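Local coordinates for protein putative aspartate aminotransferase (Thermus thermophilus, PDB 1IUG) that carries pyridoxal 5'-phosphate as a Schiff base on a lysine and probably transfers amino groups between amino acids such as aspartate and 2-oxo acids, at residues Glu76-Val82 / Leu99-Asp105. Residues are numbered along the deposited sequence; the frame is centred on the assembly and turned at random.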
loop_
_atom_site.group_PDB
_atom_site.type_symbol
_atom_site.label_atom_id
_atom_site.label_comp_id
_atom_site.label_asym_id
_atom_site.label_seq_id
_atom_site.Cartn_x
_atom_site.Cartn_y
_atom_site.Cartn_z
ATOM N N GLU A 76 4.011 -19.412 -19.696
ATOM C CA GLU A 76 5.457 -19.620 -19.593
ATOM C C GLU A 76 5.879 -20.582 -18.481
ATOM O O GLU A 76 5.246 -20.661 -17.427
ATOM C CB GLU A 76 6.197 -18.289 -19.455
ATOM C CG GLU A 76 6.077 -17.382 -20.670
ATOM C CD GLU A 76 7.158 -16.316 -20.710
ATOM O OE1 GLU A 76 6.828 -15.112 -20.766
ATOM O OE2 GLU A 76 8.348 -16.687 -20.699
ATOM N N ARG A 77 6.958 -21.310 -18.756
ATOM C CA ARG A 77 7.552 -22.310 -17.865
ATOM C C ARG A 77 8.458 -21.684 -16.795
ATOM O O ARG A 77 9.450 -21.029 -17.123
ATOM C CB ARG A 77 8.406 -23.259 -18.718
ATOM C CG ARG A 77 7.833 -24.631 -19.054
ATOM C CD ARG A 77 7.554 -25.497 -17.838
ATOM N NE ARG A 77 7.648 -26.912 -18.205
ATOM C CZ ARG A 77 7.987 -27.896 -17.374
ATOM N NH1 ARG A 77 8.267 -27.637 -16.105
ATOM N NH2 ARG A 77 8.065 -29.143 -17.819
ATOM N N VAL A 78 8.135 -21.897 -15.523
ATOM C CA VAL A 78 8.967 -21.365 -14.443
ATOM C C VAL A 78 9.247 -22.406 -13.369
ATOM O O VAL A 78 8.391 -23.221 -13.024
ATOM C CB VAL A 78 8.373 -20.092 -13.772
ATOM C CG1 VAL A 78 8.279 -18.952 -14.778
ATOM C CG2 VAL A 78 7.023 -20.394 -13.139
ATOM N N LEU A 79 10.468 -22.370 -12.856
ATOM C CA LEU A 79 10.900 -23.293 -11.823
ATOM C C LEU A 79 10.875 -22.569 -10.475
ATOM O O LEU A 79 11.494 -21.516 -10.316
ATOM C CB LEU A 79 12.304 -23.799 -12.162
ATOM C CG LEU A 79 13.019 -24.772 -11.232
ATOM C CD1 LEU A 79 12.130 -25.960 -10.929
ATOM C CD2 LEU A 79 14.312 -25.218 -11.897
ATOM N N VAL A 80 10.133 -23.127 -9.520
ATOM C CA VAL A 80 10.008 -22.535 -8.193
ATOM C C VAL A 80 10.300 -23.518 -7.060
ATOM O O VAL A 80 9.482 -24.392 -6.756
ATOM C CB VAL A 80 8.582 -21.954 -7.963
ATOM C CG1 VAL A 80 8.481 -21.319 -6.583
ATOM C CG2 VAL A 80 8.233 -20.943 -9.049
ATOM N N PRO A 81 11.494 -23.417 -6.451
ATOM C CA PRO A 81 11.871 -24.299 -5.345
ATOM C C PRO A 81 11.111 -23.845 -4.103
ATOM O O PRO A 81 10.962 -22.643 -3.866
ATOM C CB PRO A 81 13.368 -24.025 -5.181
ATOM C CG PRO A 81 13.790 -23.535 -6.525
ATOM C CD PRO A 81 12.654 -22.636 -6.905
ATOM N N VAL A 82 10.615 -24.797 -3.321
ATOM C CA VAL A 82 9.881 -24.470 -2.111
ATOM C C VAL A 82 10.564 -25.087 -0.897
ATOM O O VAL A 82 10.764 -26.299 -0.827
ATOM C CB VAL A 82 8.409 -24.912 -2.205
ATOM C CG1 VAL A 82 7.675 -24.604 -0.902
ATOM C CG2 VAL A 82 7.732 -24.196 -3.362
ATOM N N LEU A 99 0.977 -19.273 -14.814
ATOM C CA LEU A 99 2.225 -19.864 -15.289
ATOM C C LEU A 99 2.272 -21.366 -15.023
ATOM O O LEU A 99 1.607 -21.865 -14.108
ATOM C CB LEU A 99 3.424 -19.206 -14.590
ATOM C CG LEU A 99 3.585 -17.686 -14.665
ATOM C CD1 LEU A 99 4.817 -17.271 -13.876
ATOM C CD2 LEU A 99 3.701 -17.236 -16.107
ATOM N N VAL A 100 3.052 -22.082 -15.831
ATOM C CA VAL A 100 3.226 -23.520 -15.653
ATOM C C VAL A 100 4.374 -23.632 -14.653
ATOM O O VAL A 100 5.523 -23.302 -14.964
ATOM C CB VAL A 100 3.584 -24.227 -16.978
ATOM C CG1 VAL A 100 3.567 -25.735 -16.777
ATOM C CG2 VAL A 100 2.603 -23.828 -18.071
ATOM N N VAL A 101 4.060 -24.119 -13.456
ATOM C CA VAL A 101 5.045 -24.190 -12.392
ATOM C C VAL A 101 5.562 -25.547 -11.917
ATOM O O VAL A 101 4.784 -26.414 -11.495
ATOM C CB VAL A 101 4.517 -23.419 -11.149
ATOM C CG1 VAL A 101 5.614 -23.266 -10.106
ATOM C CG2 VAL A 101 3.972 -22.055 -11.561
ATOM N N GLU A 102 6.885 -25.710 -11.975
ATOM C CA GLU A 102 7.529 -26.918 -11.472
ATOM C C GLU A 102 7.895 -26.575 -10.037
ATOM O O GLU A 102 8.677 -25.665 -9.779
ATOM C CB GLU A 102 8.792 -27.298 -12.252
ATOM C CG GLU A 102 9.538 -28.474 -11.603
ATOM C CD GLU A 102 10.568 -29.117 -12.514
ATOM O OE1 GLU A 102 11.755 -29.173 -12.128
ATOM O OE2 GLU A 102 10.188 -29.589 -13.607
ATOM N N ARG A 103 7.322 -27.330 -9.115
ATOM C CA ARG A 103 7.500 -27.126 -7.692
ATOM C C ARG A 103 8.400 -28.215 -7.096
ATOM O O ARG A 103 8.040 -29.393 -7.084
ATOM C CB ARG A 103 6.086 -27.116 -7.091
ATOM C CG ARG A 103 5.869 -26.607 -5.681
ATOM C CD ARG A 103 6.581 -27.386 -4.618
ATOM N NE ARG A 103 6.061 -27.087 -3.279
ATOM C CZ ARG A 103 4.773 -26.974 -2.955
ATOM N NH1 ARG A 103 3.822 -27.131 -3.870
ATOM N NH2 ARG A 103 4.430 -26.713 -1.700
ATOM N N LEU A 104 9.593 -27.818 -6.655
ATOM C CA LEU A 104 10.543 -28.747 -6.044
ATOM C C LEU A 104 10.579 -28.540 -4.528
ATOM O O LEU A 104 11.095 -27.530 -4.041
ATOM C CB LEU A 104 11.942 -28.556 -6.632
ATOM C CG LEU A 104 12.136 -28.823 -8.127
ATOM C CD1 LEU A 104 13.613 -28.680 -8.467
ATOM C CD2 LEU A 104 11.635 -30.219 -8.496
ATOM N N ASP A 105 10.045 -29.509 -3.788
ATOM C CA ASP A 105 9.989 -29.429 -2.330
ATOM C C ASP A 105 11.250 -29.808 -1.571
ATOM O O ASP A 105 11.909 -30.800 -1.878
ATOM C CB ASP A 105 8.824 -30.262 -1.789
ATOM C CG ASP A 105 7.483 -29.605 -2.021
ATOM O OD1 ASP A 105 7.099 -28.738 -1.206
ATOM O OD2 ASP A 105 6.812 -29.962 -3.015
#
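Two parallel strands, 77-82 and 100-105, pair here at one end of the seven-stranded mixed sheet. Within this chain 100-105 is the edge strand at this end, and 77-82 lies between it and strand 124-128. The pairing is in register from Arg77 with Val100 to Val82 with Asp105.

Six backbone hydrogen bonds form the ladder. It starts with Val100 N to Glu76 O (3.1 Å) and Val78 N to Val100 O (3.0 Å). It continues with Glu102 N to Val78 O (3.1 Å) and Val80 N to Glu102 O (2.9 Å). The Leu104 N to Val80 O bond is weak at 3.4 Å, but Val82 N to Leu104 O (2.9 Å) closes the ladder firmly. Pro81 lacks an amide hydrogen, but the donors of its strand toward 100-105 are Val78, Val80 and Val82.

Val78, Val80 and Val101 pack together on the face covered by helix 85-96. Tyr91 of that helix touches Val80 and Val101. On the other face, Leu79 CD1 meets Leu104 CD1 at 4.0 Å. There a long salt bridge joins Arg77 NH1 to Glu102 OE2 (3.7 Å), an oxygen also hydrogen-bonded to Tyr122.

Helix 85-96 connects the strands, forming a beta-alpha-beta crossover at the sheet edge of a fold-type I aminotransferase large domain.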